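Local coordinates for UPF0255 protein VV1_0328 (Vibrio vulnificus, PDB 3MVE), which decarboxylates pyruvate and belongs to the FrsA family of esterase-like proteins, at the interface of chains A and B. Coordinates in Å, arbitrary orientation; residue numbers count along the deposited sequence, not the author numbering. Chains: chain A/B, UPF0255 protein VV1_0328.

The interface of chains A and B. Residues chain A 151, 155-156, 158-159; chain B 144, 147-148.
A:Ser155 and A:Glu159 meet B:Asn144 in a helix-to-helix contact between two copies of this FrsA-family protein, where helix 144-163 of each chain faces its counterpart; the patch probably helps hold the deposited pair together, though the structure alone does not show that the dimer forms in solution. B:Asn144 stands at the start of its helix and reaches across with CG anti to the backbone N (chi1 180°), which carries its amide across to the C-terminal half of the partner helix. An asparagine suits this place because one flat group offers both donors and an acceptor. Its ND2 gives a hydrogen bond of 2.6 Å to the carboxylate OE1 of A:Glu159, which receives it on the anti lone pair, away from the other oxygen. Amide and carboxylate planes lie only 16° apart, so the two side chains, coming from opposite directions, meet nearly coplanar. The same ND2 bonds at 3.0 Å to the backbone carbonyl O of A:Ser155. Both acceptors lie close to the amide plane of B:Asn144, although ND2 sits somewhat out of the carbonyl plane of A:Ser155; together the two bonds should restrain rotation of the amide. The hydroxyl OG of A:Ser155 donates to OD1 of B:Asn144 at 2.9 Å, but from above the carbonyl plane. A serine suits the place, being small enough probably to allow the close approach of the helices while supplying this donor. Its CB packs 3.6 Å from CB of B:Gln148, whose chain runs extended beyond CG past the serine and brings NE2 near the small methyl of A:Ala156, in a loose contact. One flank is apolar: CG1 of A:Val151 lies 4.1 Å from CG2 of B:Ile147, the branched side chains crossing at about a right angle in a light contact.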
ATOM      1  N   VAL A 151       3.880  -1.408   0.149  1.00 17.29           N
ATOM      2  CA  VAL A 151       3.185  -0.633  -0.871  1.00 16.28           C
ATOM      3  C   VAL A 151       3.940   0.671  -1.086  1.00 15.05           C
ATOM      4  O   VAL A 151       4.104   1.125  -2.217  1.00 16.47           O
ATOM      5  CB  VAL A 151       1.732  -0.297  -0.454  1.00 17.94           C
ATOM      6  CG1 VAL A 151       1.034   0.483  -1.562  1.00 13.42           C
ATOM      7  CG2 VAL A 151       0.968  -1.592  -0.159  1.00 18.52           C
ATOM      8  N   SER A 155       5.626   1.808  -4.671  1.00 16.72           N
ATOM      9  CA  SER A 155       5.246   3.058  -5.343  1.00 16.42           C
ATOM     10  C   SER A 155       6.436   4.005  -5.510  1.00 14.74           C
ATOM     11  O   SER A 155       6.588   4.652  -6.560  1.00 13.94           O
ATOM     12  CB  SER A 155       4.138   3.778  -4.569  1.00 18.06           C
ATOM     13  OG  SER A 155       2.885   3.152  -4.787  1.00 24.07           O
ATOM     14  N   ALA A 156       7.279   4.097  -4.483  1.00 13.29           N
ATOM     15  CA  ALA A 156       8.449   4.976  -4.570  1.00 13.86           C
ATOM     16  C   ALA A 156       9.433   4.450  -5.615  1.00 12.44           C
ATOM     17  O   ALA A 156      10.034   5.218  -6.366  1.00 12.86           O
ATOM     18  CB  ALA A 156       9.147   5.103  -3.193  1.00 13.09           C
ATOM     19  N   LEU A 158       8.783   2.812  -8.320  1.00 12.98           N
ATOM     20  CA  LEU A 158       8.278   3.161  -9.648  1.00 14.62           C
ATOM     21  C   LEU A 158       8.470   4.651  -9.971  1.00 13.53           C
ATOM     22  O   LEU A 158       8.754   5.006 -11.112  1.00 13.49           O
ATOM     23  CB  LEU A 158       6.798   2.784  -9.773  1.00 16.97           C
ATOM     24  CG  LEU A 158       6.520   1.293  -9.532  1.00 22.94           C
ATOM     25  CD1 LEU A 158       5.099   0.967  -9.999  1.00 25.94           C
ATOM     26  CD2 LEU A 158       7.538   0.435 -10.290  1.00 21.17           C
ATOM     27  N   GLU A 159       8.312   5.524  -8.975  1.00 13.24           N
ATOM     28  CA  GLU A 159       8.499   6.960  -9.214  1.00 12.75           C
ATOM     29  C   GLU A 159       9.979   7.247  -9.450  1.00 12.85           C
ATOM     30  O   GLU A 159      10.332   8.159 -10.202  1.00 12.49           O
ATOM     31  CB  GLU A 159       7.988   7.792  -8.025  1.00 13.88           C
ATOM     32  CG  GLU A 159       6.469   7.706  -7.832  1.00 15.99           C
ATOM     33  CD  GLU A 159       5.715   8.123  -9.092  1.00 19.17           C
ATOM     34  OE1 GLU A 159       4.644   7.547  -9.383  1.00 16.59           O
ATOM     35  OE2 GLU A 159       6.192   9.036  -9.791  1.00 20.65           O
TER
ATOM     36  N   ASN B 144      -0.402   5.642  -9.500  1.00 15.97           N
ATOM     37  CA  ASN B 144       0.615   5.192  -8.543  1.00 15.16           C
ATOM     38  C   ASN B 144       0.759   6.131  -7.343  1.00 15.37           C
ATOM     39  O   ASN B 144       0.821   5.682  -6.190  1.00 13.86           O
ATOM     40  CB  ASN B 144       1.963   5.025  -9.236  1.00 11.65           C
ATOM     41  CG  ASN B 144       3.048   4.569  -8.279  1.00 14.39           C
ATOM     42  OD1 ASN B 144       2.929   3.519  -7.649  1.00 15.06           O
ATOM     43  ND2 ASN B 144       4.106   5.365  -8.151  1.00 12.38           N
ATOM     44  N   ILE B 147      -2.247   5.836  -5.027  1.00 14.00           N
ATOM     45  CA  ILE B 147      -2.221   4.575  -4.297  1.00 15.39           C
ATOM     46  C   ILE B 147      -1.329   4.744  -3.081  1.00 15.12           C
ATOM     47  O   ILE B 147      -1.674   4.312  -1.990  1.00 15.49           O
ATOM     48  CB  ILE B 147      -1.659   3.418  -5.150  1.00 16.90           C
ATOM     49  CG1 ILE B 147      -2.567   3.163  -6.358  1.00 21.19           C
ATOM     50  CG2 ILE B 147      -1.540   2.146  -4.293  1.00 15.81           C
ATOM     51  CD1 ILE B 147      -3.955   2.727  -5.990  1.00 26.29           C
ATOM     52  N   GLN B 148      -0.182   5.377  -3.275  1.00 14.82           N
ATOM     53  CA  GLN B 148       0.745   5.574  -2.175  1.00 16.22           C
ATOM     54  C   GLN B 148       0.177   6.563  -1.154  1.00 15.46           C
ATOM     55  O   GLN B 148       0.320   6.379   0.056  1.00 12.71           O
ATOM     56  CB  GLN B 148       2.104   6.090  -2.677  1.00 14.21           C
ATOM     57  CG  GLN B 148       3.181   6.028  -1.592  1.00 17.34           C
ATOM     58  CD  GLN B 148       4.369   6.902  -1.888  1.00 19.24           C
ATOM     59  OE1 GLN B 148       4.206   8.061  -2.264  1.00 21.00           O
ATOM     60  NE2 GLN B 148       5.586   6.359  -1.706  1.00 16.61           N
TER